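Local coordinates for protein homocysteine S-methyltransferase (Escherichia coli, PDB 5DMM) that transfers a methyl group from S-methylmethionine, or less efficiently S-adenosylmethionine, to homocysteine to make methionine, using zinc as cofactor, at residues I227-L232 with G293-T298. Residues are numbered along the deposited sequence; the frame is centred on the assembly and turned at random.
With ZN (zinc ion), chain B; HCS (2-amino-4-mercapto-butyric acid), chain F; BME (beta-mercaptoethanol), chain E.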
ATOM      1  N   ILE A 227       7.813   2.959   5.252  1.00 14.26           N
ATOM      2  CA  ILE A 227       6.889   3.168   6.358  1.00 14.25           C
ATOM      3  C   ILE A 227       5.596   3.829   5.874  1.00 15.16           C
ATOM      4  O   ILE A 227       5.600   4.624   4.931  1.00 15.30           O
ATOM      5  CB  ILE A 227       7.539   4.039   7.454  1.00 16.08           C
ATOM      6  CG1 ILE A 227       8.033   5.343   6.828  1.00 16.53           C
ATOM      7  CG2 ILE A 227       8.685   3.274   8.122  1.00 18.61           C
ATOM      8  CD1 ILE A 227       8.552   6.383   7.833  1.00 18.49           C
ATOM      9  N   ASN A 228       4.477   3.487   6.501  1.00 14.67           N
ATOM     10  CA  ASN A 228       3.230   4.174   6.195  1.00 17.02           C
ATOM     11  C   ASN A 228       2.311   4.170   7.405  1.00 21.75           C
ATOM     12  O   ASN A 228       2.538   3.424   8.359  1.00 21.22           O
ATOM     13  CB  ASN A 228       2.530   3.534   4.986  1.00 15.03           C
ATOM     14  CG  ASN A 228       1.948   2.157   5.301  1.00 17.28           C
ATOM     15  OD1 ASN A 228       2.683   1.178   5.463  1.00 18.35           O
ATOM     16  ND2 ASN A 228       0.614   2.074   5.366  1.00 16.70           N
ATOM     17  N   CYS A 229       1.284   5.007   7.357  1.00 18.86           N
ATOM     18  CA  CYS A 229       0.309   5.110   8.439  1.00 19.70           C
ATOM     19  C   CYS A 229       0.997   5.480   9.747  1.00 24.92           C
ATOM     20  O   CYS A 229       0.692   4.947  10.805  1.00 27.76           O
ATOM     21  CB  CYS A 229      -0.471   3.802   8.579  1.00 25.03           C
ATOM     22  SG  CYS A 229      -2.084   4.013   9.382  1.00 50.31           S
ATOM     23  N   ILE A 230       1.936   6.413   9.649  1.00 22.33           N
ATOM     24  CA  ILE A 230       2.707   6.885  10.792  1.00 24.70           C
ATOM     25  C   ILE A 230       2.570   8.409  10.859  1.00 22.67           C
ATOM     26  O   ILE A 230       2.262   9.046   9.851  1.00 23.81           O
ATOM     27  CB  ILE A 230       4.192   6.459  10.666  1.00 26.51           C
ATOM     28  CG1 ILE A 230       5.023   6.892  11.878  1.00 30.88           C
ATOM     29  CG2 ILE A 230       4.799   7.024   9.382  1.00 21.96           C
ATOM     30  CD1 ILE A 230       6.506   6.528  11.747  1.00 27.81           C
ATOM     31  N   ALA A 231       2.771   8.988  12.042  1.00 24.50           N
ATOM     32  CA  ALA A 231       2.666  10.436  12.219  1.00 28.39           C
ATOM     33  C   ALA A 231       3.737  11.176  11.432  1.00 28.74           C
ATOM     34  O   ALA A 231       4.871  10.709  11.333  1.00 25.59           O
ATOM     35  CB  ALA A 231       2.761  10.798  13.693  1.00 30.20           C
ATOM     36  N   LEU A 232       3.379  12.335  10.887  1.00 26.87           N
ATOM     37  CA  LEU A 232       4.319  13.142  10.124  1.00 26.62           C
ATOM     38  C   LEU A 232       5.631  13.370  10.865  1.00 26.96           C
ATOM     39  O   LEU A 232       6.708  13.216  10.289  1.00 27.59           O
ATOM     40  CB  LEU A 232       3.709  14.496   9.771  1.00 29.58           C
ATOM     41  CG  LEU A 232       3.164  14.673   8.355  1.00 30.50           C
ATOM     42  CD1 LEU A 232       2.742  16.126   8.151  1.00 30.38           C
ATOM     43  CD2 LEU A 232       4.187  14.248   7.306  1.00 30.63           C
ATOM     44  N   GLY A 293       3.879   9.194  -0.944  1.00 13.69           N
ATOM     45  CA  GLY A 293       2.462   9.506  -1.055  1.00 13.20           C
ATOM     46  C   GLY A 293       1.865   9.832   0.292  1.00 15.92           C
ATOM     47  O   GLY A 293       2.561  10.309   1.181  1.00 14.37           O
ATOM     48  N   GLY A 294       0.570   9.557   0.445  1.00 14.71           N
ATOM     49  CA  GLY A 294      -0.120   9.854   1.690  1.00 15.27           C
ATOM     50  C   GLY A 294      -0.943   8.689   2.193  1.00 13.32           C
ATOM     51  O   GLY A 294      -1.383   7.835   1.420  1.00 15.83           O
ATOM     52  N   CYS A 295      -1.164   8.659   3.501  1.00 14.68           N
ATOM     53  CA  CYS A 295      -2.007   7.636   4.104  1.00 19.08           C
ATOM     54  C   CYS A 295      -3.269   8.300   4.687  1.00 20.67           C
ATOM     55  O   CYS A 295      -3.930   9.084   4.002  1.00 17.19           O
ATOM     56  CB  CYS A 295      -1.220   6.856   5.168  1.00 17.46           C
ATOM     57  SG  CYS A 295      -1.671   5.092   5.350  1.00 29.10           S
ATOM     58  N   CYS A 296      -3.581   8.018   5.946  1.00 19.58           N
ATOM     59  CA  CYS A 296      -4.865   8.416   6.536  1.00 24.68           C
ATOM     60  C   CYS A 296      -5.102   9.916   6.509  1.00 24.46           C
ATOM     61  O   CYS A 296      -4.225  10.707   6.861  1.00 23.63           O
ATOM     62  CB  CYS A 296      -4.975   7.913   7.979  1.00 30.21           C
ATOM     63  SG  CYS A 296      -5.332   6.140   8.145  1.00 46.35           S
ATOM     64  N   ARG A 297      -6.299  10.280   6.051  1.00 26.26           N
ATOM     65  CA  ARG A 297      -6.792  11.661   6.010  1.00 27.70           C
ATOM     66  C   ARG A 297      -6.099  12.528   4.960  1.00 23.11           C
ATOM     67  O   ARG A 297      -6.358  13.727   4.869  1.00 25.41           O
ATOM     68  CB  ARG A 297      -6.686  12.311   7.393  1.00 29.09           C
ATOM     69  CG  ARG A 297      -7.509  11.586   8.449  1.00 36.22           C
ATOM     70  CD  ARG A 297      -7.457  12.277   9.794  1.00 42.18           C
ATOM     71  NE  ARG A 297      -6.090  12.577  10.204  1.00 47.73           N
ATOM     72  CZ  ARG A 297      -5.261  11.705  10.771  1.00 44.46           C
ATOM     73  NH1 ARG A 297      -4.033  12.085  11.102  1.00 44.48           N
ATOM     74  NH2 ARG A 297      -5.651  10.458  11.003  1.00 40.14           N
ATOM     75  N   THR A 298      -5.235  11.925   4.149  1.00 18.12           N
ATOM     76  CA  THR A 298      -4.686  12.646   3.009  1.00 16.51           C
ATOM     77  C   THR A 298      -5.682  12.596   1.862  1.00 18.01           C
ATOM     78  O   THR A 298      -6.605  11.777   1.839  1.00 19.58           O
ATOM     79  CB  THR A 298      -3.331  12.086   2.557  1.00 16.77           C
ATOM     80  OG1 THR A 298      -3.503  10.757   2.051  1.00 19.75           O
ATOM     81  CG2 THR A 298      -2.373  12.076   3.730  1.00 16.39           C
TER
HETATM   82 ZN    ZN B 501      -2.713   4.650   7.001  0.57 51.12          ZN
HETATM   83  N   HCS F 505      -5.933   1.147   2.998  0.82 37.06           N
HETATM   84  CA  HCS F 505      -4.779   2.025   2.965  0.82 36.38           C
HETATM   85  CB  HCS F 505      -3.872   1.718   4.151  0.82 34.42           C
HETATM   86  CG  HCS F 505      -4.597   1.960   5.469  0.82 35.27           C
HETATM   87  SD  HCS F 505      -3.405   1.916   6.831  0.82 38.40           S
HETATM   88  C   HCS F 505      -4.023   1.808   1.688  0.82 34.89           C
HETATM   89  OXT HCS F 505      -4.436   0.940   0.890  0.82 25.42           O
HETATM   90  O   HCS F 505      -3.007   2.504   1.470  0.82 35.94           O
HETATM   91  C1  BME E 504      -8.636   7.009   5.824  1.00 38.00           C
HETATM   92  C2  BME E 504      -7.823   6.614   7.050  1.00 30.56           C
HETATM   93  O1  BME E 504      -8.671   8.412   5.680  1.00 21.32           O
HETATM   94  S2  BME E 504      -6.508   5.430   6.645  1.00 62.55           S
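Cys229 and Cys295 meet through a shared zinc ion in a buried, metal-bridged contact at the C-terminal mouth of the barrel, where the end of strand 222-228 faces the loop between strand 289-292 and helix 300-309. No hydrogen bond joins the two segments. Cys295 SG lies 2.0 Å from the zinc and Cys229 SG 2.5 Å from it; the S-Zn-S angle is wide, about 134°. In Cys229 a chi1 of -157° swings SG away from the backbone N, beside the carbonyl carbon, and so onto the metal. Cys229 CB packs 3.7 Å from Cys295 SG. Beside this pair, Asn228 brings ND2 to 3.8 Å from Cys295 SG, a van der Waals approach; its OD1 is held by Ser194 OG and Thr169 N, which fixes the rotation of the amide. The homocysteine sulfur lies beside both cysteine sulfurs: HCS SD stands 3.6 Å from Cys229 SG and 2.8 Å from the zinc, a long separation for a Zn-S bond. Cys296, a predicted zinc ligand, is instead disulfide-linked to beta-mercaptoethanol, probably from the crystallisation liquor, and its SG remains 3.2 Å from the metal. The adduct's hydroxyl O1 also accepts a hydrogen bond from Arg297 N. Behind the cysteines, a type II turn from Cys295 to Thr298 shapes the loop: Cys295 O takes bonds from both Thr298 N and OG1, and Cys296 N donates a hydrogen bond to Asn255 OD1. One cysteine after a barrel strand and a Gly-Gly-Cys-Cys sequence after a later one form the zinc and homocysteine site characteristic of TIM-barrel homocysteine S-methyltransferases, here captured with two cysteine ligands engaged and the probable third, Cys296, blocked as a mixed disulfide.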